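Amidase (Bacillus anthracis, PDB 5EWQ) probably hydrolyses the amide bond of a carboxylic acid amide to release ammonia, as a member of the amidase signature family. Local coordinates at residues A[231-239]-A[473-481]. Residues are numbered along the deposited sequence; the frame is centred on the assembly and turned at random.
Sequences APAAQQSVV and YDNNGEPVG
Pro479 lays its ring against the last turn of helix 230-235, with CG 3.2 Å from Gln235 O and CB turned toward Ser237. Farther along strand 479-485, Gly481 meets the helix with bare backbone: its CA lies 3.6 Å from Ala234 CB, backbone against methyl group. Two polar pairs flank this packing. Gln235 starts away from the strand, but with CG anti to the backbone N (chi1 -167°) and a bend at chi2 its amide swings back, and NE2 donates to Glu478 OE2 at 2.6 Å. The acceptor lies in the amide plane and offers its anti lone pair; the N-H...O angle is 145° and the carboxylate plane stands 89° from the amide. A water donates to both Gln235 OE1 and Pro479 O, tying the other end of the same amide to the strand. Two residues on from Gln235, Ser237 OG donates to Tyr473 OH at 3.0 Å, approaching the ring obliquely. That phenol oxygen is also hydrogen-bonded to Lys509 N, and the ring meets Tyr194.

In the second shell, Asn192 ND2 donates to Gln235 O beside the proline, and Asn452 OD1 accepts from Gly481 N. Tyr473 and Pro479 are brought side by side by the type I turn Asp474-Gly477, where Asp474 N donates a hydrogen bond to Glu478 O. The turn makes a beta hairpin of strands 466-473 and 479-485, neighbours in the large mixed sheet of the amidase fold, and helix 230-235 packs against it just before the chain enters strand 239-242 of that sheet.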
loop_
_atom_site.group_PDB
_atom_site.type_symbol
_atom_site.label_atom_id
_atom_site.label_comp_id
_atom_site.label_asym_id
_atom_site.label_seq_id
_atom_site.Cartn_x
_atom_site.Cartn_y
_atom_site.Cartn_z
ATOM N N ALA A 231 5.030 6.281 -1.669
ATOM C CA ALA A 231 5.407 7.373 -0.775
ATOM C C ALA A 231 5.317 6.986 0.710
ATOM O O ALA A 231 6.257 7.246 1.462
ATOM C CB ALA A 231 4.561 8.614 -1.057
ATOM N N PRO A 232 4.199 6.369 1.148
ATOM C CA PRO A 232 4.226 5.942 2.553
ATOM C C PRO A 232 5.180 4.773 2.781
ATOM O O PRO A 232 5.663 4.585 3.897
ATOM C CB PRO A 232 2.777 5.526 2.823
ATOM C CG PRO A 232 2.242 5.150 1.493
ATOM C CD PRO A 232 2.891 6.091 0.523
ATOM N N ALA A 233 5.444 4.001 1.733
ATOM C CA ALA A 233 6.394 2.899 1.819
ATOM C C ALA A 233 7.807 3.427 2.030
ATOM O O ALA A 233 8.596 2.846 2.775
ATOM C CB ALA A 233 6.331 2.037 0.568
ATOM N N ALA A 234 8.120 4.536 1.367
ATOM C CA ALA A 234 9.432 5.158 1.482
ATOM C C ALA A 234 9.556 5.935 2.787
ATOM O O ALA A 234 10.645 6.057 3.349
ATOM C CB ALA A 234 9.689 6.074 0.295
ATOM N N GLN A 235 8.432 6.454 3.266
ATOM C CA GLN A 235 8.420 7.289 4.461
ATOM C C GLN A 235 8.450 6.449 5.739
ATOM O O GLN A 235 8.737 6.959 6.822
ATOM C CB GLN A 235 7.189 8.201 4.451
ATOM C CG GLN A 235 7.220 9.323 5.476
ATOM C CD GLN A 235 8.342 10.316 5.237
ATOM O OE1 GLN A 235 8.875 10.419 4.131
ATOM N NE2 GLN A 235 8.709 11.051 6.279
ATOM N N GLN A 236 8.158 5.160 5.607
ATOM C CA GLN A 236 8.141 4.267 6.758
ATOM C C GLN A 236 9.061 3.066 6.546
ATOM O O GLN A 236 8.927 2.043 7.218
ATOM C CB GLN A 236 6.714 3.803 7.050
ATOM C CG GLN A 236 5.740 4.949 7.281
ATOM C CD GLN A 236 4.376 4.478 7.733
ATOM O OE1 GLN A 236 4.255 3.463 8.416
ATOM N NE2 GLN A 236 3.338 5.214 7.354
ATOM N N SER A 237 9.985 3.208 5.600
ATOM C CA SER A 237 11.043 2.228 5.358
ATOM C C SER A 237 10.527 0.812 5.100
ATOM O O SER A 237 10.962 -0.138 5.749
ATOM C CB SER A 237 12.017 2.212 6.539
ATOM O OG SER A 237 13.143 1.397 6.266
ATOM N N VAL A 238 9.601 0.676 4.157
ATOM C CA VAL A 238 9.113 -0.639 3.748
ATOM C C VAL A 238 9.004 -0.721 2.229
ATOM O O VAL A 238 9.126 0.288 1.534
ATOM C CB VAL A 238 7.739 -0.970 4.374
ATOM C CG1 VAL A 238 7.868 -1.198 5.872
ATOM C CG2 VAL A 238 6.735 0.128 4.076
ATOM N N VAL A 239 8.776 -1.927 1.721
ATOM C CA VAL A 239 8.671 -2.149 0.282
ATOM C C VAL A 239 7.235 -1.971 -0.199
ATOM O O VAL A 239 6.301 -2.499 0.401
ATOM C CB VAL A 239 9.171 -3.557 -0.104
ATOM C CG1 VAL A 239 9.010 -3.792 -1.600
ATOM C CG2 VAL A 239 10.621 -3.739 0.316
ATOM N N TYR A 473 18.269 6.134 6.000
ATOM C CA TYR A 473 17.736 7.160 6.888
ATOM C C TYR A 473 18.643 8.387 6.888
ATOM O O TYR A 473 19.867 8.262 6.928
ATOM C CB TYR A 473 17.585 6.613 8.311
ATOM C CG TYR A 473 16.911 5.258 8.378
ATOM C CD1 TYR A 473 15.528 5.151 8.460
ATOM C CD2 TYR A 473 17.658 4.087 8.355
ATOM C CE1 TYR A 473 14.910 3.916 8.519
ATOM C CE2 TYR A 473 17.049 2.849 8.412
ATOM C CZ TYR A 473 15.675 2.768 8.495
ATOM O OH TYR A 473 15.063 1.537 8.553
ATOM N N ASP A 474 18.039 9.572 6.848
ATOM C CA ASP A 474 18.805 10.814 6.806
ATOM C C ASP A 474 19.463 11.111 8.152
ATOM O O ASP A 474 19.447 10.276 9.058
ATOM C CB ASP A 474 17.910 11.982 6.380
ATOM C CG ASP A 474 16.796 12.260 7.371
ATOM O OD1 ASP A 474 16.519 11.388 8.220
ATOM O OD2 ASP A 474 16.191 13.352 7.297
ATOM N N ASN A 475 20.035 12.303 8.277
ATOM C CA ASN A 475 20.755 12.685 9.488
ATOM C C ASN A 475 19.846 12.812 10.707
ATOM O O ASN A 475 20.309 12.736 11.845
ATOM C CB ASN A 475 21.507 13.999 9.264
ATOM C CG ASN A 475 22.537 13.900 8.156
ATOM O OD1 ASN A 475 23.066 12.823 7.878
ATOM N ND2 ASN A 475 22.830 15.027 7.517
ATOM N N ASN A 476 18.552 13.006 10.467
ATOM C CA ASN A 476 17.586 13.129 11.552
ATOM C C ASN A 476 16.909 11.802 11.876
ATOM O O ASN A 476 16.176 11.693 12.859
ATOM C CB ASN A 476 16.531 14.182 11.207
ATOM C CG ASN A 476 17.075 15.594 11.280
ATOM O OD1 ASN A 476 17.913 15.905 12.126
ATOM N ND2 ASN A 476 16.600 16.458 10.391
ATOM N N GLY A 477 17.158 10.795 11.046
ATOM C CA GLY A 477 16.595 9.476 11.264
ATOM C C GLY A 477 15.302 9.253 10.506
ATOM O O GLY A 477 14.682 8.194 10.617
ATOM N N GLU A 478 14.891 10.253 9.734
ATOM C CA GLU A 478 13.683 10.143 8.926
ATOM C C GLU A 478 13.925 9.226 7.734
ATOM O O GLU A 478 14.869 9.429 6.969
ATOM C CB GLU A 478 13.220 11.522 8.455
ATOM C CG GLU A 478 11.911 11.504 7.683
ATOM C CD GLU A 478 11.286 12.880 7.566
ATOM O OE1 GLU A 478 11.850 13.842 8.130
ATOM O OE2 GLU A 478 10.228 13.000 6.913
ATOM N N PRO A 479 13.072 8.203 7.580
ATOM C CA PRO A 479 13.194 7.191 6.525
ATOM C C PRO A 479 13.184 7.775 5.114
ATOM O O PRO A 479 12.367 8.638 4.797
ATOM C CB PRO A 479 11.964 6.304 6.751
ATOM C CG PRO A 479 11.634 6.484 8.191
ATOM C CD PRO A 479 11.945 7.919 8.484
ATOM N N VAL A 480 14.101 7.297 4.279
ATOM C CA VAL A 480 14.152 7.685 2.877
ATOM C C VAL A 480 14.207 6.437 2.005
ATOM O O VAL A 480 15.068 5.579 2.194
ATOM C CB VAL A 480 15.370 8.580 2.572
ATOM C CG1 VAL A 480 15.552 8.742 1.070
ATOM C CG2 VAL A 480 15.216 9.935 3.248
ATOM N N GLY A 481 13.281 6.334 1.058
ATOM C CA GLY A 481 13.215 5.171 0.195
ATOM C C GLY A 481 13.630 5.459 -1.234
ATOM O O GLY A 481 13.619 6.606 -1.681
HETATM O O HOH W 1 11.974 11.482 3.948
#